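Local atomic coordinates of SufC protein (Thermus thermophilus, PDB entry 2D2E), a protein that binds and probably hydrolyses ATP as a cytoplasmic ABC-type ATPase, and probably serves iron-sulphur cluster assembly together with other Suf proteins. Residues A[5-10]-A[21-26]; A[29-34]-A[207-212]; A[36-41]-A[199-204]. One frame throughout, in Å; residues are numbered along the deposited sequence. Where two conformers were deposited one is given.

In the fold
From the N terminus, contact 1 closes first, pairing strand 3-13 with strand 16-27 as a hairpin with ten residues between its segments. Contact 2 opens in series after it, since strand 31-35 follows directly, and Leu24 and Leu34 touch through their side chains. The 172 residues between 29-34 and 207-212 form a long loop, inside which contact 3 (36-41 with 199-204) is nested. Contacts 2 and 3 meet where Leu34 O probably accepts a hydrogen bond from Thr200 N, the two atoms 3.0 Å apart. Contact 1 belongs to the antiparallel sheet, whereas contacts 2 and 3 lie at opposite ends of strand 31-35, in the nucleotide-binding core.

Contact 1: residues A[5-10]-A[21-26]; sequences EIRDLW and GVNLVV
Ile6 and Leu24 form the regular part of this hairpin, an antiparallel hydrogen-bonded pair in which Ile6 N meets Leu24 O at 2.9 Å in an almost straight bond (178°) and Leu24 N returns one to Ile6 O. Between Ile6 and Leu9 the register slips by one at a G1 beta bulge, Asp8 and Leu9 both facing Val22. A second G1 bulge follows, with Gly21 and Val22 both facing Leu9, whose carbonyl accepts from two amides: Val22 N, and Gly21 N at 2.9 Å from Leu9 O.

Polar side chains gather over the bulge. Asn23 CG stands beside its own backbone N (chi1 -71°), and the amide at its end reaches the partner strand. Asn23 OD1 is gripped from opposite faces of the amide plane, by Asp8 N at 2.8 Å and by Arg7 NH1 at 3.1 Å, the oxygen lying near the guanidinium plane. Asp8 OD1 receives Trp10 NE1 at 2.9 Å, and a water joins the same oxygen to Asn23 ND2.

The indole is thereby held in place over Gly21, whose N lies over the ring face and whose CA makes a CH-pi contact 3.7 Å from the centroid of the five-membered ring of Trp10.

Among apolar contacts, Ile6 and Val22 lie side by side, with Ile6 CG2 3.6 Å from Val22 CG1, while Ile6 CD1 reaches Leu24 CB. On the other face the extended Glu5 chain passes over Val25, Glu5 OE2 standing 3.7 Å from Val25 CG2.

The buried face bearing Leu9 and Val22 packs on Leu45 of helix 42-50, and Leu24 on Leu34 of strand 31-35. Backbone bonds of Glu5 to Leu63 and of Arg7 to Glu61 carry the antiparallel sheet on into strand 60-64.

Contact 2: residues A[29-34]-A[207-212]; sequences GEVHAL and NYIQPD
Val31 and Asp212 are joined by two hydrogen bonds where segment 209-212 runs at 108° to the direction of 29-33, across the start of strand 31-35. Asp212 N donates to Val31 O at 2.8 Å, nearly along the C=O axis. The carboxylate completes the pair: its CG stands beside the backbone N of Asp212 (chi1 -64°), and Asp212 OD2 accepts from Val31 N at 2.9 Å. A water links that oxygen to Gly29 O. The strand is the central one of the mixed sheet of this P-loop NTPase core, and the loop leads into its parallel neighbour 213-218, to which Ala33 is bonded at Lys213.

The Glu30 side chain crosses that of Asp212 obliquely, Glu30 CG lying 3.7 Å from Asp212 OD2. Glu30 OE1 takes the N-H of His32 NE2 on its anti lone pair, at 2.7 Å and in the ring plane, while His32 ND1 bonds to His215. An alanine at Glu30 would probably cost Asp212 the CG contact and leave His32 NE2 without its carboxylate mate, the ring less firmly fixed. Val31 CG1 meets Ile209 CG2 at 3.8 Å, the two side chains crossing at about a right angle, and Ala33 CB lies 4.1 Å from Pro211 CB.

Contact 3: residues A[36-41]-A[199-204]; sequences GPNGAG and ITHYQR
The imidazole of His201 lies against the loop that begins at Gly36, and this ring carries most of the contact. Its edge faces the Gly36 carbonyl and the CA of Pro37, both near the ring plane. Asn38 comes from above: its side chain crosses that of His201 at about a right angle, with the amide nitrogen over one face of the ring, displaced toward the rim, and the amide and ring planes 39° apart. Asn38 OD1 lies 3.5 Å from His201 CB. The CG of His201 is anti to the backbone N (chi1 179°), and the ring lies beyond it against the loop 36-41. Tyr239 closes this packed part, its ring meeting that of His201 and its hydroxyl hydrogen-bonding to both Gly36 N and His201 O.

The segment 36-41 is the first part of the Walker A P-loop that runs into helix 42-50. In this protein Gly39 and Gly41 bind ADP, as do Lys42, Ser43 and Thr44, although no ADP is bound to this chain. By its place after strand 195-199 and its sequence, His201 is consistent with the H-loop, or switch, histidine of ABC ATPases. Asn38 OD1 also accepts from Lys42 NZ of its own P-loop.

The loose side is the type II turn from Pro37 to Ala40, exposed at Asn38 and Gly39, by which the P-loop departs from the histidine. Thr200 points away from the P-loop, and its OG1 donates to Tyr202 O at 2.7 Å.

Contact 1: residues A[5-10]-A[21-26]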
loop_
_atom_site.group_PDB
_atom_site.type_symbol
_atom_site.label_atom_id
_atom_site.label_comp_id
_atom_site.label_asym_id
_atom_site.label_seq_id
_atom_site.Cartn_x
_atom_site.Cartn_y
_atom_site.Cartn_z
ATOM N N GLU A 5 -9.239 -9.839 0.884
ATOM C CA GLU A 5 -10.067 -9.867 2.075
ATOM C C GLU A 5 -9.308 -10.261 3.322
ATOM O O GLU A 5 -8.563 -11.229 3.328
ATOM C CB GLU A 5 -11.256 -10.835 1.878
ATOM C CG GLU A 5 -11.955 -11.193 3.179
ATOM C CD GLU A 5 -13.238 -12.022 3.007
ATOM O OE1 GLU A 5 -13.278 -12.892 2.106
ATOM O OE2 GLU A 5 -14.193 -11.796 3.779
ATOM N N ILE A 6 -9.472 -9.505 4.386
ATOM C CA ILE A 6 -8.955 -9.790 5.695
ATOM C C ILE A 6 -10.162 -10.328 6.408
ATOM O O ILE A 6 -11.187 -9.630 6.516
ATOM C CB ILE A 6 -8.374 -8.555 6.395
ATOM C CG1 ILE A 6 -7.207 -7.989 5.585
ATOM C CG2 ILE A 6 -7.908 -8.889 7.803
ATOM C CD1 ILE A 6 -7.595 -6.909 4.601
ATOM N N ARG A 7 -10.089 -11.564 6.910
ATOM C CA ARG A 7 -11.232 -12.202 7.553
ATOM C C ARG A 7 -10.973 -12.671 8.987
ATOM O O ARG A 7 -10.127 -13.529 9.235
ATOM C CB ARG A 7 -11.681 -13.389 6.721
ATOM C CG ARG A 7 -12.824 -14.192 7.336
ATOM C CD ARG A 7 -14.138 -13.475 7.115
ATOM N NE ARG A 7 -15.281 -14.276 7.557
ATOM C CZ ARG A 7 -15.961 -14.050 8.680
ATOM N NH1 ARG A 7 -15.618 -13.041 9.483
ATOM N NH2 ARG A 7 -16.987 -14.834 9.004
ATOM N N ASP A 8 -11.733 -12.103 9.919
ATOM C CA ASP A 8 -11.657 -12.451 11.350
ATOM C C ASP A 8 -10.218 -12.568 11.827
ATOM O O ASP A 8 -9.836 -13.573 12.434
ATOM C CB ASP A 8 -12.410 -13.751 11.592
ATOM C CG ASP A 8 -12.523 -14.159 13.039
ATOM O OD1 ASP A 8 -12.796 -13.287 13.892
ATOM O OD2 ASP A 8 -12.350 -15.362 13.334
ATOM N N LEU A 9 -9.428 -11.532 11.553
ATOM C CA LEU A 9 -8.021 -11.564 11.903
ATOM C C LEU A 9 -7.691 -11.130 13.322
ATOM O O LEU A 9 -8.062 -10.040 13.741
ATOM C CB LEU A 9 -7.228 -10.697 10.914
ATOM C CG LEU A 9 -5.713 -10.774 11.039
ATOM C CD1 LEU A 9 -5.241 -12.178 10.640
ATOM C CD2 LEU A 9 -5.067 -9.737 10.135
ATOM N N TRP A 10 -7.006 -12.005 14.051
ATOM C CA TRP A 10 -6.568 -11.718 15.409
ATOM C C TRP A 10 -5.068 -11.865 15.415
ATOM O O TRP A 10 -4.534 -12.858 14.911
ATOM C CB TRP A 10 -7.204 -12.700 16.413
ATOM C CG TRP A 10 -8.673 -12.570 16.503
ATOM C CD1 TRP A 10 -9.596 -13.023 15.601
ATOM C CD2 TRP A 10 -9.406 -11.895 17.527
ATOM N NE1 TRP A 10 -10.852 -12.661 15.994
ATOM C CE2 TRP A 10 -10.769 -11.962 17.173
ATOM C CE3 TRP A 10 -9.041 -11.224 18.710
ATOM C CZ2 TRP A 10 -11.776 -11.400 17.959
ATOM C CZ3 TRP A 10 -10.042 -10.663 19.489
ATOM C CH2 TRP A 10 -11.392 -10.748 19.109
ATOM N N GLY A 21 -10.031 -9.062 15.568
ATOM C CA GLY A 21 -11.105 -9.460 14.671
ATOM C C GLY A 21 -11.346 -8.481 13.539
ATOM O O GLY A 21 -12.424 -7.912 13.416
ATOM N N VAL A 22 -10.317 -8.301 12.721
ATOM C CA VAL A 22 -10.363 -7.384 11.589
ATOM C C VAL A 22 -11.094 -8.023 10.415
ATOM O O VAL A 22 -10.778 -9.138 10.026
ATOM C CB VAL A 22 -8.937 -7.025 11.124
ATOM C CG1 VAL A 22 -9.007 -6.118 9.872
ATOM C CG2 VAL A 22 -8.189 -6.289 12.232
ATOM N N ASN A 23 -12.098 -7.325 9.903
ATOM C CA ASN A 23 -12.838 -7.779 8.722
ATOM C C ASN A 23 -12.792 -6.595 7.768
ATOM O O ASN A 23 -13.324 -5.538 8.075
ATOM C CB ASN A 23 -14.274 -8.125 9.090
ATOM C CG ASN A 23 -14.346 -9.391 9.910
ATOM O OD1 ASN A 23 -13.926 -10.452 9.451
ATOM N ND2 ASN A 23 -14.845 -9.280 11.138
ATOM N N LEU A 24 -12.140 -6.776 6.620
ATOM C CA LEU A 24 -11.979 -5.689 5.663
ATOM C C LEU A 24 -11.855 -6.282 4.271
ATOM O O LEU A 24 -10.959 -7.070 4.025
ATOM C CB LEU A 24 -10.702 -4.895 6.014
ATOM C CG LEU A 24 -10.531 -3.473 5.441
ATOM C CD1 LEU A 24 -9.456 -2.732 6.224
ATOM C CD2 LEU A 24 -10.157 -3.526 3.974
ATOM N N VAL A 25 -12.756 -5.896 3.370
ATOM C CA VAL A 25 -12.736 -6.393 1.986
ATOM C C VAL A 25 -12.506 -5.274 0.978
ATOM O O VAL A 25 -13.205 -4.266 1.023
ATOM C CB VAL A 25 -14.097 -7.060 1.617
ATOM C CG1 VAL A 25 -14.117 -7.450 0.156
ATOM C CG2 VAL A 25 -14.309 -8.306 2.456
ATOM N N VAL A 26 -11.536 -5.441 0.081
ATOM C CA VAL A 26 -11.303 -4.447 -0.977
ATOM C C VAL A 26 -11.520 -5.140 -2.328
ATOM O O VAL A 26 -10.702 -5.959 -2.755
ATOM C CB VAL A 26 -9.873 -3.883 -0.971
ATOM C CG1 VAL A 26 -9.731 -2.808 -2.069
ATOM C CG2 VAL A 26 -9.559 -3.250 0.390
HETATM O O HOH W 1 -14.707 -11.625 13.101
#

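Contact 2: residues A[29-34]-A[207-212]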
loop_
_atom_site.group_PDB
_atom_site.type_symbol
_atom_site.label_atom_id
_atom_site.label_comp_id
_atom_site.label_asym_id
_atom_site.label_seq_id
_atom_site.Cartn_x
_atom_site.Cartn_y
_atom_site.Cartn_z
ATOM N N GLY A 29 -10.589 -3.394 -8.442
ATOM C CA GLY A 29 -11.221 -2.322 -9.195
ATOM C C GLY A 29 -11.506 -1.122 -8.289
ATOM O O GLY A 29 -11.793 -0.012 -8.768
ATOM N N GLU A 30 -11.400 -1.331 -6.978
ATOM C CA GLU A 30 -11.670 -0.249 -6.044
ATOM C C GLU A 30 -10.447 0.192 -5.254
ATOM O O GLU A 30 -9.461 -0.536 -5.130
ATOM C CB GLU A 30 -12.789 -0.650 -5.060
ATOM C CG GLU A 30 -14.143 -0.815 -5.763
ATOM C CD GLU A 30 -15.314 -1.138 -4.838
ATOM O OE1 GLU A 30 -15.212 -1.023 -3.597
ATOM O OE2 GLU A 30 -16.386 -1.510 -5.377
ATOM N N VAL A 31 -10.527 1.416 -4.747
ATOM C CA VAL A 31 -9.475 2.005 -3.914
ATOM C C VAL A 31 -10.155 2.393 -2.607
ATOM O O VAL A 31 -11.088 3.198 -2.574
ATOM C CB VAL A 31 -8.844 3.265 -4.549
ATOM C CG1 VAL A 31 -7.832 3.883 -3.576
ATOM C CG2 VAL A 31 -8.142 2.901 -5.847
ATOM N N HIS A 32 -9.709 1.766 -1.524
ATOM C CA HIS A 32 -10.278 2.042 -0.210
ATOM C C HIS A 32 -9.265 2.714 0.701
ATOM O O HIS A 32 -8.046 2.658 0.453
ATOM C CB HIS A 32 -10.707 0.749 0.461
ATOM C CG HIS A 32 -11.887 0.103 -0.182
ATOM N ND1 HIS A 32 -12.639 -0.854 0.461
ATOM C CD2 HIS A 32 -12.425 0.246 -1.418
ATOM C CE1 HIS A 32 -13.594 -1.275 -0.354
ATOM N NE2 HIS A 32 -13.484 -0.625 -1.499
ATOM N N ALA A 33 -9.791 3.337 1.753
ATOM C CA ALA A 33 -8.976 3.982 2.780
ATOM C C ALA A 33 -9.182 3.256 4.123
ATOM O O ALA A 33 -10.297 2.787 4.418
ATOM C CB ALA A 33 -9.407 5.472 2.928
ATOM N N LEU A 34 -8.112 3.161 4.929
ATOM C CA LEU A 34 -8.187 2.590 6.276
ATOM C C LEU A 34 -7.621 3.685 7.179
ATOM O O LEU A 34 -6.428 4.003 7.118
ATOM C CB LEU A 34 -7.336 1.321 6.432
ATOM C CG LEU A 34 -7.303 0.775 7.876
ATOM C CD1 LEU A 34 -8.709 0.492 8.428
ATOM C CD2 LEU A 34 -6.451 -0.479 7.884
ATOM N N ASN A 207 -8.203 13.712 -0.452
ATOM C CA ASN A 207 -8.691 14.794 -1.305
ATOM C C ASN A 207 -8.002 14.612 -2.665
ATOM O O ASN A 207 -8.472 15.142 -3.687
ATOM C CB ASN A 207 -8.325 16.147 -0.711
ATOM C CG ASN A 207 -9.098 16.441 0.554
ATOM O OD1 ASN A 207 -10.327 16.372 0.567
ATOM N ND2 ASN A 207 -8.388 16.756 1.622
ATOM N N TYR A 208 -6.896 13.852 -2.682
ATOM C CA TYR A 208 -6.168 13.597 -3.928
ATOM C C TYR A 208 -6.481 12.202 -4.478
ATOM O O TYR A 208 -6.450 11.994 -5.681
ATOM C CB TYR A 208 -4.626 13.736 -3.760
ATOM C CG TYR A 208 -4.212 14.910 -2.928
ATOM C CD1 TYR A 208 -3.407 14.744 -1.806
ATOM C CD2 TYR A 208 -4.670 16.202 -3.226
ATOM C CE1 TYR A 208 -3.079 15.834 -0.982
ATOM C CE2 TYR A 208 -4.338 17.294 -2.411
ATOM C CZ TYR A 208 -3.549 17.099 -1.292
ATOM O OH TYR A 208 -3.240 18.169 -0.466
ATOM N N ILE A 209 -6.791 11.263 -3.579
ATOM C CA ILE A 209 -7.155 9.897 -3.967
ATOM C C ILE A 209 -8.563 9.707 -3.422
ATOM O O ILE A 209 -8.722 9.420 -2.241
ATOM C CB ILE A 209 -6.276 8.804 -3.279
ATOM C CG1 ILE A 209 -4.793 9.085 -3.484
ATOM C CG2 ILE A 209 -6.633 7.434 -3.846
ATOM C CD1 ILE A 209 -3.843 8.052 -2.824
ATOM N N GLN A 210 -9.579 9.856 -4.263
ATOM C CA GLN A 210 -10.944 9.684 -3.790
ATOM C C GLN A 210 -11.223 8.187 -3.539
ATOM O O GLN A 210 -11.154 7.379 -4.460
ATOM C CB GLN A 210 -11.913 10.223 -4.834
ATOM C CG GLN A 210 -13.359 9.930 -4.480
ATOM C CD GLN A 210 -14.339 10.883 -5.135
ATOM O OE1 GLN A 210 -13.956 11.957 -5.600
ATOM N NE2 GLN A 210 -15.610 10.525 -5.168
ATOM N N PRO A 211 -11.550 7.806 -2.294
ATOM C CA PRO A 211 -11.820 6.398 -1.994
ATOM C C PRO A 211 -13.264 5.966 -2.274
ATOM O O PRO A 211 -14.203 6.763 -2.131
ATOM C CB PRO A 211 -11.490 6.291 -0.504
ATOM C CG PRO A 211 -11.955 7.641 0.024
ATOM C CD PRO A 211 -11.464 8.617 -1.059
ATOM N N ASP A 212 -13.421 4.720 -2.687
ATOM C CA ASP A 212 -14.742 4.149 -2.930
ATOM C C ASP A 212 -15.376 3.792 -1.594
ATOM O O ASP A 212 -16.605 3.782 -1.454
ATOM C CB ASP A 212 -14.617 2.895 -3.788
ATOM C CG ASP A 212 -14.075 3.205 -5.146
ATOM O OD1 ASP A 212 -14.737 3.967 -5.896
ATOM O OD2 ASP A 212 -12.984 2.716 -5.466
HETATM O O HOH W 2 -12.133 2.965 -8.382
#

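Contact 3: residues A[36-41]-A[199-204]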
loop_
_atom_site.group_PDB
_atom_site.type_symbol
_atom_site.label_atom_id
_atom_site.label_comp_id
_atom_site.label_asym_id
_atom_site.label_seq_id
_atom_site.Cartn_x
_atom_site.Cartn_y
_atom_site.Cartn_z
ATOM N N GLY A 36 -7.771 5.707 11.255
ATOM C CA GLY A 36 -7.889 5.358 12.653
ATOM C C GLY A 36 -6.885 6.106 13.499
ATOM O O GLY A 36 -5.973 6.750 12.971
ATOM N N PRO A 37 -7.049 6.066 14.821
ATOM C CA PRO A 37 -6.115 6.735 15.724
ATOM C C PRO A 37 -4.804 5.945 15.566
ATOM O O PRO A 37 -4.836 4.762 15.219
ATOM C CB PRO A 37 -6.739 6.500 17.101
ATOM C CG PRO A 37 -8.213 6.338 16.806
ATOM C CD PRO A 37 -8.206 5.508 15.550
ATOM N N ASN A 38 -3.656 6.574 15.790
ATOM C CA ASN A 38 -2.408 5.821 15.667
ATOM C C ASN A 38 -2.293 4.792 16.805
ATOM O O ASN A 38 -2.688 5.064 17.941
ATOM C CB ASN A 38 -1.214 6.770 15.657
ATOM C CG ASN A 38 -1.205 7.660 14.429
ATOM O OD1 ASN A 38 -1.459 7.196 13.313
ATOM N ND2 ASN A 38 -0.908 8.942 14.622
ATOM N N GLY A 39 -1.805 3.600 16.485
ATOM C CA GLY A 39 -1.686 2.569 17.496
ATOM C C GLY A 39 -2.940 1.726 17.676
ATOM O O GLY A 39 -2.918 0.755 18.436
ATOM N N ALA A 40 -4.024 2.078 16.981
ATOM C CA ALA A 40 -5.274 1.323 17.097
ATOM C C ALA A 40 -5.325 0.129 16.145
ATOM O O ALA A 40 -6.336 -0.570 16.070
ATOM C CB ALA A 40 -6.475 2.238 16.882
ATOM N N GLY A 41 -4.228 -0.100 15.421
ATOM C CA GLY A 41 -4.147 -1.262 14.559
ATOM C C GLY A 41 -3.976 -1.120 13.061
ATOM O O GLY A 41 -3.539 -2.059 12.403
ATOM N N ILE A 199 -3.670 3.444 3.831
ATOM C CA ILE A 199 -3.751 3.548 5.290
ATOM C C ILE A 199 -3.261 4.934 5.668
ATOM O O ILE A 199 -2.200 5.366 5.227
ATOM C CB ILE A 199 -2.868 2.446 5.952
ATOM C CG1 ILE A 199 -3.379 1.083 5.484
ATOM C CG2 ILE A 199 -2.905 2.555 7.493
ATOM C CD1 ILE A 199 -2.484 -0.084 5.911
ATOM N N THR A 200 -4.035 5.643 6.484
ATOM C CA THR A 200 -3.643 6.997 6.832
ATOM C C THR A 200 -4.308 7.425 8.140
ATOM O O THR A 200 -5.346 6.875 8.533
ATOM C CB THR A 200 -4.096 7.946 5.674
ATOM O OG1 THR A 200 -3.667 9.283 5.922
ATOM C CG2 THR A 200 -5.609 7.946 5.548
ATOM N N HIS A 201 -3.686 8.378 8.831
ATOM C CA HIS A 201 -4.273 8.920 10.053
ATOM C C HIS A 201 -5.061 10.168 9.665
ATOM O O HIS A 201 -6.210 10.352 10.072
ATOM C CB HIS A 201 -3.180 9.313 11.059
ATOM C CG HIS A 201 -3.736 9.900 12.317
ATOM N ND1 HIS A 201 -3.630 11.237 12.631
ATOM C CD2 HIS A 201 -4.476 9.336 13.304
ATOM C CE1 HIS A 201 -4.279 11.475 13.759
ATOM N NE2 HIS A 201 -4.800 10.339 14.187
ATOM N N TYR A 202 -4.452 11.013 8.838
ATOM C CA TYR A 202 -5.099 12.246 8.367
ATOM C C TYR A 202 -5.925 11.995 7.122
ATOM O O TYR A 202 -5.583 11.170 6.284
ATOM C CB TYR A 202 -4.058 13.308 7.991
ATOM C CG TYR A 202 -3.283 13.819 9.167
ATOM C CD1 TYR A 202 -1.927 13.509 9.318
ATOM C CD2 TYR A 202 -3.894 14.606 10.135
ATOM C CE1 TYR A 202 -1.199 13.977 10.404
ATOM C CE2 TYR A 202 -3.168 15.078 11.241
ATOM C CZ TYR A 202 -1.825 14.758 11.361
ATOM O OH TYR A 202 -1.099 15.234 12.430
ATOM N N GLN A 203 -7.003 12.750 6.983
ATOM C CA GLN A 203 -7.860 12.642 5.813
ATOM C C GLN A 203 -7.240 13.285 4.555
ATOM O O GLN A 203 -7.628 12.951 3.444
ATOM C CB GLN A 203 -9.191 13.368 6.095
ATOM C CG GLN A 203 -10.209 13.350 4.941
ATOM C CD GLN A 203 -10.089 14.515 3.946
ATOM O OE1 GLN A 203 -9.360 15.477 4.159
ATOM N NE2 GLN A 203 -10.818 14.408 2.858
ATOM N N ARG A 204 -6.278 14.190 4.748
ATOM C CA ARG A 204 -5.674 14.943 3.636
ATOM C C ARG A 204 -5.468 14.231 2.306
ATOM O O ARG A 204 -5.930 14.708 1.272
ATOM C CB ARG A 204 -4.341 15.572 4.063
ATOM C CG ARG A 204 -3.834 16.656 3.093
ATOM C CD ARG A 204 -4.847 17.805 2.962
ATOM N NE ARG A 204 -5.280 18.276 4.278
ATOM C CZ ARG A 204 -4.567 19.071 5.072
ATOM N NH1 ARG A 204 -3.378 19.513 4.683
ATOM N NH2 ARG A 204 -5.032 19.393 6.272
#